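Local structure of importin subunit beta-1 (Saccharomyces cerevisiae, 5OWU) at residues G632-L637 / F674-D679; A621-A626 / I663-N668; K586-V591 / A626-K631. The protein carries proteins into the nucleus as the importin beta subunit, associating with importin alpha, which binds the classical nuclear localization signal of the cargo. All blocks are in the same frame, centred on the assembly; numbering follows the deposited sequence.

Interaction 1: residues G632-L637 / F674-D679; sequences GFEKYL and FRRYSD
Neighbouring HEAT repeats 15 and 16 of the importin solenoid meet here at the surface, where Glu634, just before helix 637-649, and Leu637, its first residue, reach Arg676 and Tyr677 near the start of helix 675-689. The backbones stand well apart, with Leu637 CA 10.7 Å from Tyr677 CA, and long side chains span the gap. Glu634 and Arg676 form a long salt bridge, OE1 lying 3.6 Å from NH1. The carboxylate comes to the edge of the guanidinium, yet the planes are turned 81° apart, not flat together as in a side-on paired bridge. Asp673 makes a long, weak ion pair with Arg676, and its carboxylate lies near that of Glu634, a like charge that probably offsets part of the attraction. Arg676 CG sits between its backbone N and carbonyl carbon (chi1 72°), which lays it over the centre of the Tyr677 ring, 3.5 Å above the plane; the chain then bends at chi3 and brings NH1 back to a weak hydrogen bond with Tyr677 OH. The Leu637 and Tyr677 side chains approach from opposite directions, Leu637 CD1 meeting the ring obliquely, 3.6 Å from CZ and 3.4 Å from OH of Tyr677.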
loop_
_atom_site.group_PDB
_atom_site.type_symbol
_atom_site.label_atom_id
_atom_site.label_comp_id
_atom_site.label_asym_id
_atom_site.label_seq_id
_atom_site.Cartn_x
_atom_site.Cartn_y
_atom_site.Cartn_z
ATOM N N GLY A 632 -14.225 21.166 31.268
ATOM C CA GLY A 632 -13.511 22.429 31.213
ATOM C C GLY A 632 -13.367 22.998 29.821
ATOM O O GLY A 632 -12.983 24.166 29.688
ATOM N N PHE A 633 -13.663 22.213 28.783
ATOM C CA PHE A 633 -13.586 22.714 27.417
ATOM C C PHE A 633 -14.838 23.474 27.000
ATOM O O PHE A 633 -14.812 24.182 25.987
ATOM C CB PHE A 633 -13.350 21.555 26.446
ATOM C CG PHE A 633 -12.990 22.000 25.058
ATOM C CD1 PHE A 633 -11.683 22.321 24.738
ATOM C CD2 PHE A 633 -13.956 22.104 24.079
ATOM C CE1 PHE A 633 -11.354 22.732 23.467
ATOM C CE2 PHE A 633 -13.632 22.519 22.807
ATOM C CZ PHE A 633 -12.331 22.834 22.499
ATOM N N GLU A 634 -15.928 23.355 27.757
ATOM C CA GLU A 634 -17.194 23.919 27.303
ATOM C C GLU A 634 -17.089 25.414 27.032
ATOM O O GLU A 634 -17.733 25.915 26.105
ATOM C CB GLU A 634 -18.288 23.618 28.325
ATOM C CG GLU A 634 -18.761 22.182 28.249
ATOM C CD GLU A 634 -19.565 21.754 29.456
ATOM O OE1 GLU A 634 -20.153 22.627 30.126
ATOM O OE2 GLU A 634 -19.602 20.538 29.733
ATOM N N LYS A 635 -16.263 26.136 27.796
ATOM C CA LYS A 635 -16.160 27.584 27.626
ATOM C C LYS A 635 -15.714 27.987 26.226
ATOM O O LYS A 635 -16.002 29.109 25.797
ATOM C CB LYS A 635 -15.195 28.165 28.661
ATOM C CG LYS A 635 -13.764 27.622 28.575
ATOM C CD LYS A 635 -12.889 28.117 29.732
ATOM C CE LYS A 635 -12.653 29.625 29.682
ATOM N NZ LYS A 635 -11.808 30.092 30.820
ATOM N N TYR A 636 -15.019 27.110 25.506
ATOM C CA TYR A 636 -14.558 27.423 24.161
ATOM C C TYR A 636 -15.539 26.994 23.083
ATOM O O TYR A 636 -15.320 27.305 21.907
ATOM C CB TYR A 636 -13.209 26.747 23.894
ATOM C CG TYR A 636 -12.201 26.926 25.008
ATOM C CD1 TYR A 636 -11.557 28.143 25.200
ATOM C CD2 TYR A 636 -11.890 25.878 25.864
ATOM C CE1 TYR A 636 -10.627 28.311 26.219
ATOM C CE2 TYR A 636 -10.961 26.037 26.887
ATOM C CZ TYR A 636 -10.334 27.258 27.057
ATOM O OH TYR A 636 -9.414 27.428 28.068
ATOM N N LEU A 637 -16.611 26.293 23.451
ATOM C CA LEU A 637 -17.464 25.669 22.448
ATOM C C LEU A 637 -18.159 26.706 21.578
ATOM O O LEU A 637 -18.294 26.512 20.367
ATOM C CB LEU A 637 -18.490 24.761 23.125
ATOM C CG LEU A 637 -18.003 23.373 23.548
ATOM C CD1 LEU A 637 -19.109 22.638 24.288
ATOM C CD2 LEU A 637 -17.550 22.566 22.344
ATOM N N PHE A 674 -22.400 15.563 27.089
ATOM C CA PHE A 674 -22.443 15.397 25.636
ATOM C C PHE A 674 -23.874 15.265 25.123
ATOM O O PHE A 674 -24.158 15.640 23.977
ATOM C CB PHE A 674 -21.647 14.180 25.174
ATOM C CG PHE A 674 -21.631 14.031 23.679
ATOM C CD1 PHE A 674 -20.880 14.896 22.892
ATOM C CD2 PHE A 674 -22.397 13.066 23.055
ATOM C CE1 PHE A 674 -20.878 14.784 21.513
ATOM C CE2 PHE A 674 -22.405 12.948 21.669
ATOM C CZ PHE A 674 -21.640 13.810 20.900
ATOM N N ARG A 675 -24.789 14.742 25.946
ATOM C CA ARG A 675 -26.137 14.470 25.452
ATOM C C ARG A 675 -26.775 15.715 24.841
ATOM O O ARG A 675 -27.390 15.647 23.767
ATOM C CB ARG A 675 -26.979 13.901 26.590
ATOM C CG ARG A 675 -26.581 12.465 26.936
ATOM C CD ARG A 675 -27.159 11.981 28.259
ATOM N NE ARG A 675 -28.594 11.738 28.176
ATOM C CZ ARG A 675 -29.335 11.272 29.180
ATOM N NH1 ARG A 675 -28.778 10.992 30.352
ATOM N NH2 ARG A 675 -30.638 11.083 29.014
ATOM N N ARG A 676 -26.575 16.875 25.469
ATOM C CA ARG A 676 -27.217 18.106 25.013
ATOM C C ARG A 676 -26.772 18.527 23.613
ATOM O O ARG A 676 -27.437 19.366 22.996
ATOM C CB ARG A 676 -26.951 19.240 26.014
ATOM C CG ARG A 676 -25.518 19.782 26.040
ATOM C CD ARG A 676 -25.408 21.066 26.881
ATOM N NE ARG A 676 -25.408 20.799 28.320
ATOM C CZ ARG A 676 -24.421 21.101 29.166
ATOM N NH1 ARG A 676 -23.316 21.710 28.753
ATOM N NH2 ARG A 676 -24.547 20.799 30.452
ATOM N N TYR A 677 -25.669 17.979 23.092
ATOM C CA TYR A 677 -25.235 18.280 21.732
ATOM C C TYR A 677 -25.504 17.147 20.747
ATOM O O TYR A 677 -25.436 17.373 19.523
ATOM C CB TYR A 677 -23.731 18.616 21.716
ATOM C CG TYR A 677 -23.320 19.636 22.756
ATOM C CD1 TYR A 677 -23.649 20.975 22.611
ATOM C CD2 TYR A 677 -22.602 19.258 23.882
ATOM C CE1 TYR A 677 -23.273 21.913 23.558
ATOM C CE2 TYR A 677 -22.223 20.190 24.835
ATOM C CZ TYR A 677 -22.560 21.516 24.663
ATOM O OH TYR A 677 -22.191 22.451 25.604
ATOM N N SER A 678 -25.859 15.954 21.237
ATOM C CA SER A 678 -25.839 14.768 20.384
ATOM C C SER A 678 -26.755 14.928 19.176
ATOM O O SER A 678 -26.354 14.649 18.037
ATOM C CB SER A 678 -26.219 13.533 21.203
ATOM O OG SER A 678 -27.467 13.718 21.847
ATOM N N ASP A 679 -27.985 15.396 19.395
ATOM C CA ASP A 679 -28.926 15.517 18.283
ATOM C C ASP A 679 -28.322 16.354 17.166
ATOM O O ASP A 679 -28.287 15.926 16.001
ATOM C CB ASP A 679 -30.250 16.123 18.755
ATOM C CG ASP A 679 -31.272 16.235 17.627
ATOM O OD1 ASP A 679 -31.542 15.218 16.951
ATOM O OD2 ASP A 679 -31.789 17.345 17.400
#

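Interaction 2: residues A621-A626 / I663-N668; sequences AISALA and IADISN
A close helix-helix contact inside the solenoid joins helix 615-629 of HEAT repeat 14 to helix 655-669 of HEAT repeat 15, with small residues on the first helix allowing the backbones to approach. Ser623 CA and Asp665 CA are only 6.3 Å apart, and Ala626 CA lies 6.4 Å from Ile666 CA. At the apolar end the Ala626 methyl meets the branch methyl of Ile666, CB to CG2 being 3.9 Å. In Ile666 CG1 stands between the backbone N and the carbonyl carbon (chi1 61°), which places CG2 beside the N, while the longer arm leads away towards Phe674. One turn before Ala626, Ser623 meets Asp665, whose OD2 lies 3.3 Å from Ser623 CB, touching the methylene and not the hydroxyl. Each polar end has its partner elsewhere: Ser623 OG bonds to the carbonyl of Phe619 in its own helix, and Asp665 OD2 forms a salt bridge with Arg585. Phe662 also packs on Ser623 and Ala626, continuing the apolar surface. Between 621-626 and 663-668 the touching is thus van der Waals, supplemented by a weak hydrogen bond from Ser669 OG to Ala626 O, and the carboxylate is probably balanced by Arg585, which ties in helix 563-586.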
loop_
_atom_site.group_PDB
_atom_site.type_symbol
_atom_site.label_atom_id
_atom_site.label_comp_id
_atom_site.label_asym_id
_atom_site.label_seq_id
_atom_site.Cartn_x
_atom_site.Cartn_y
_atom_site.Cartn_z
ATOM N N ALA A 621 -4.859 19.240 17.669
ATOM C CA ALA A 621 -4.450 19.746 18.977
ATOM C C ALA A 621 -5.650 20.221 19.792
ATOM O O ALA A 621 -5.689 20.049 21.019
ATOM C CB ALA A 621 -3.435 20.872 18.806
ATOM N N ILE A 622 -6.636 20.828 19.133
ATOM C CA ILE A 622 -7.851 21.240 19.829
ATOM C C ILE A 622 -8.565 20.017 20.380
ATOM O O ILE A 622 -9.031 20.009 21.523
ATOM C CB ILE A 622 -8.758 22.054 18.890
ATOM C CG1 ILE A 622 -8.099 23.401 18.564
ATOM C CG2 ILE A 622 -10.141 22.253 19.513
ATOM C CD1 ILE A 622 -8.847 24.225 17.553
ATOM N N SER A 623 -8.644 18.957 19.580
ATOM C CA SER A 623 -9.266 17.724 20.045
ATOM C C SER A 623 -8.545 17.174 21.265
ATOM O O SER A 623 -9.189 16.760 22.234
ATOM C CB SER A 623 -9.284 16.692 18.922
ATOM O OG SER A 623 -10.033 17.169 17.821
ATOM N N ALA A 624 -7.205 17.160 21.242
ATOM C CA ALA A 624 -6.468 16.689 22.413
ATOM C C ALA A 624 -6.776 17.544 23.636
ATOM O O ALA A 624 -6.988 17.019 24.737
ATOM C CB ALA A 624 -4.965 16.691 22.128
ATOM N N LEU A 625 -6.795 18.867 23.467
ATOM C CA LEU A 625 -7.118 19.745 24.588
ATOM C C LEU A 625 -8.524 19.472 25.126
ATOM O O LEU A 625 -8.726 19.409 26.342
ATOM C CB LEU A 625 -6.974 21.209 24.171
ATOM C CG LEU A 625 -7.102 22.240 25.293
ATOM C CD1 LEU A 625 -6.072 21.997 26.358
ATOM C CD2 LEU A 625 -6.968 23.656 24.763
ATOM N N ALA A 626 -9.505 19.303 24.240
ATOM C CA ALA A 626 -10.858 18.958 24.683
ATOM C C ALA A 626 -10.863 17.654 25.474
ATOM O O ALA A 626 -11.439 17.577 26.568
ATOM C CB ALA A 626 -11.792 18.850 23.477
ATOM N N ILE A 663 -15.499 15.250 17.419
ATOM C CA ILE A 663 -16.749 14.721 17.965
ATOM C C ILE A 663 -16.474 13.458 18.776
ATOM O O ILE A 663 -16.994 13.286 19.886
ATOM C CB ILE A 663 -17.771 14.470 16.840
ATOM C CG1 ILE A 663 -18.068 15.768 16.094
ATOM C CG2 ILE A 663 -19.073 13.898 17.420
ATOM C CD1 ILE A 663 -18.921 15.588 14.851
ATOM N N ALA A 664 -15.635 12.562 18.243
ATOM C CA ALA A 664 -15.283 11.348 18.973
ATOM C C ALA A 664 -14.688 11.678 20.333
ATOM O O ALA A 664 -15.042 11.056 21.341
ATOM C CB ALA A 664 -14.300 10.504 18.159
ATOM N N ASP A 665 -13.787 12.661 20.387
ATOM C CA ASP A 665 -13.161 13.008 21.659
ATOM C C ASP A 665 -14.174 13.571 22.651
ATOM O O ASP A 665 -14.227 13.131 23.805
ATOM C CB ASP A 665 -12.021 13.999 21.437
ATOM C CG ASP A 665 -10.716 13.310 21.127
ATOM O OD1 ASP A 665 -10.404 12.321 21.825
ATOM O OD2 ASP A 665 -10.015 13.738 20.183
ATOM N N ILE A 666 -14.993 14.540 22.230
ATOM C CA ILE A 666 -15.871 15.177 23.212
ATOM C C ILE A 666 -16.973 14.222 23.655
ATOM O O ILE A 666 -17.470 14.324 24.783
ATOM C CB ILE A 666 -16.461 16.504 22.691
ATOM C CG1 ILE A 666 -17.315 16.294 21.442
ATOM C CG2 ILE A 666 -15.352 17.520 22.420
ATOM C CD1 ILE A 666 -18.258 17.441 21.174
ATOM N N SER A 667 -17.378 13.283 22.799
ATOM C CA SER A 667 -18.356 12.296 23.243
ATOM C C SER A 667 -17.845 11.523 24.452
ATOM O O SER A 667 -18.633 11.142 25.323
ATOM C CB SER A 667 -18.705 11.341 22.103
ATOM O OG SER A 667 -17.735 10.318 21.976
ATOM N N ASN A 668 -16.536 11.288 24.529
ATOM C CA ASN A 668 -15.943 10.592 25.665
ATOM C C ASN A 668 -15.605 11.537 26.814
ATOM O O ASN A 668 -15.811 11.188 27.982
ATOM C CB ASN A 668 -14.682 9.845 25.219
ATOM C CG ASN A 668 -14.958 8.831 24.112
ATOM O OD1 ASN A 668 -15.832 7.971 24.242
ATOM N ND2 ASN A 668 -14.213 8.934 23.014
#

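Interaction 3: residues K586-V591 / A626-K631; sequences KSPSSV and AASLGK
Pro588 and Ser628 make the close part of this contact, with Pro588 CA 4.7 Å from Ser628 CA and Pro588 CB 3.8 Å from Ser628 CB. The flank of the pyrrolidine ring lies against the serine side chain, with Pro588 CB also 3.8 Å from Ser628 OG. That hydroxyl stands beside its own backbone N (chi1 -69°) and bonds to the carbonyl of Ile584, in the last turn of helix 563-586; its bond to Ala624 O is weak. Ser628 therefore ties the end of helix 615-629 to the end of helix 563-586 while its methylene packs on the proline. The Ser628-Ile584 bond joins HEAT repeats 13 and 14, and Pro588 and Val591 sit in the loop linking helices 563-586 and 595-607. Around Val591 the fit is slacker: its methyl CG2 is 4.5 Å from Ser628 CB, and Val591 CG1 is 4.4 Å from Leu629 CD2, a light apolar touch although the valine itself is buried. The outer side is open, since Pro588 is largely exposed, as are Ser589 and Ser590 after it. On the other segment Gly630 leaves the helix with a positive phi of 60°, and Lys631 turns off to a salt bridge with Glu672.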
loop_
_atom_site.group_PDB
_atom_site.type_symbol
_atom_site.label_atom_id
_atom_site.label_comp_id
_atom_site.label_asym_id
_atom_site.label_seq_id
_atom_site.Cartn_x
_atom_site.Cartn_y
_atom_site.Cartn_z
ATOM N N LYS A 586 -0.861 13.284 26.894
ATOM C CA LYS A 586 -0.111 12.443 27.822
ATOM C C LYS A 586 -0.269 12.902 29.269
ATOM O O LYS A 586 -0.266 12.071 30.183
ATOM C CB LYS A 586 1.371 12.417 27.442
ATOM C CG LYS A 586 2.191 11.390 28.216
ATOM C CD LYS A 586 1.810 9.966 27.823
ATOM C CE LYS A 586 2.373 8.946 28.792
ATOM N NZ LYS A 586 3.857 8.943 28.806
ATOM N N SER A 587 -0.394 14.202 29.510
ATOM C CA SER A 587 -0.458 14.740 30.867
ATOM C C SER A 587 -1.622 15.714 30.943
ATOM O O SER A 587 -1.427 16.936 30.893
ATOM C CB SER A 587 0.855 15.414 31.266
ATOM O OG SER A 587 0.818 15.812 32.628
ATOM N N PRO A 588 -2.850 15.207 31.067
ATOM C CA PRO A 588 -4.006 16.117 31.144
ATOM C C PRO A 588 -3.938 17.065 32.328
ATOM O O PRO A 588 -4.292 18.242 32.195
ATOM C CB PRO A 588 -5.202 15.156 31.251
ATOM C CG PRO A 588 -4.696 13.829 30.769
ATOM C CD PRO A 588 -3.253 13.792 31.151
ATOM N N SER A 589 -3.481 16.581 33.486
ATOM C CA SER A 589 -3.441 17.412 34.686
ATOM C C SER A 589 -2.627 18.679 34.458
ATOM O O SER A 589 -2.975 19.751 34.966
ATOM C CB SER A 589 -2.864 16.610 35.853
ATOM O OG SER A 589 -1.565 16.139 35.549
ATOM N N SER A 590 -1.543 18.580 33.689
ATOM C CA SER A 590 -0.658 19.714 33.449
ATOM C C SER A 590 -1.235 20.737 32.476
ATOM O O SER A 590 -0.631 21.801 32.299
ATOM C CB SER A 590 0.687 19.211 32.915
ATOM O OG SER A 590 1.629 20.264 32.824
ATOM N N VAL A 591 -2.382 20.458 31.860
ATOM C CA VAL A 591 -2.867 21.272 30.749
ATOM C C VAL A 591 -3.758 22.428 31.201
ATOM O O VAL A 591 -3.751 23.492 30.570
ATOM C CB VAL A 591 -3.617 20.379 29.747
ATOM C CG1 VAL A 591 -4.173 21.189 28.616
ATOM C CG2 VAL A 591 -2.699 19.302 29.196
ATOM N N ALA A 626 -9.505 19.303 24.240
ATOM C CA ALA A 626 -10.858 18.958 24.683
ATOM C C ALA A 626 -10.863 17.654 25.474
ATOM O O ALA A 626 -11.439 17.577 26.568
ATOM C CB ALA A 626 -11.792 18.850 23.477
ATOM N N ALA A 627 -10.219 16.617 24.934
ATOM C CA ALA A 627 -10.144 15.344 25.640
ATOM C C ALA A 627 -9.542 15.518 27.028
ATOM O O ALA A 627 -10.005 14.901 27.994
ATOM C CB ALA A 627 -9.327 14.336 24.826
ATOM N N SER A 628 -8.526 16.372 27.155
ATOM C CA SER A 628 -7.850 16.525 28.440
ATOM C C SER A 628 -8.651 17.377 29.424
ATOM O O SER A 628 -8.649 17.099 30.627
ATOM C CB SER A 628 -6.462 17.125 28.222
ATOM O OG SER A 628 -5.630 16.180 27.565
ATOM N N LEU A 629 -9.336 18.415 28.944
ATOM C CA LEU A 629 -10.072 19.305 29.834
ATOM C C LEU A 629 -11.438 18.764 30.222
ATOM O O LEU A 629 -11.979 19.176 31.253
ATOM C CB LEU A 629 -10.260 20.680 29.189
ATOM C CG LEU A 629 -9.011 21.529 28.961
ATOM C CD1 LEU A 629 -9.417 22.871 28.383
ATOM C CD2 LEU A 629 -8.228 21.721 30.247
ATOM N N GLY A 630 -12.010 17.872 29.425
ATOM C CA GLY A 630 -13.351 17.401 29.730
ATOM C C GLY A 630 -14.329 18.556 29.729
ATOM O O GLY A 630 -14.346 19.385 28.812
ATOM N N LYS A 631 -15.154 18.627 30.778
ATOM C CA LYS A 631 -16.141 19.696 30.880
ATOM C C LYS A 631 -15.495 21.072 30.875
ATOM O O LYS A 631 -16.154 22.053 30.506
ATOM C CB LYS A 631 -16.979 19.520 32.146
ATOM C CG LYS A 631 -17.996 18.388 32.059
ATOM C CD LYS A 631 -18.496 17.989 33.438
ATOM C CE LYS A 631 -19.499 16.849 33.365
ATOM N NZ LYS A 631 -19.844 16.329 34.719
#

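In the fold
All three contacts join successive HEAT repeats on one side of the chain's centre. Interactions 2 and 3 share Ala626 and both draw on helix 615-629; their centres are about 10 Å apart, and Asp665 OD1 lies 3.8 Å from Ala627 CB where they meet. Interaction 1 is again about 10 Å from interaction 2, centre to centre, but nearer the surface. Two phenylalanines that take no part in the Glu634-Arg676 pairing connect them: Phe633 CD1 packs 3.5 Å from Ala626 CA, and Phe674 CE1 lies 3.7 Å from Ile666 CD1. Between interactions 1 and 3, about 15 Å apart by their centres, Tyr636 CE2 meets Leu629 CD1 at 3.8 Å.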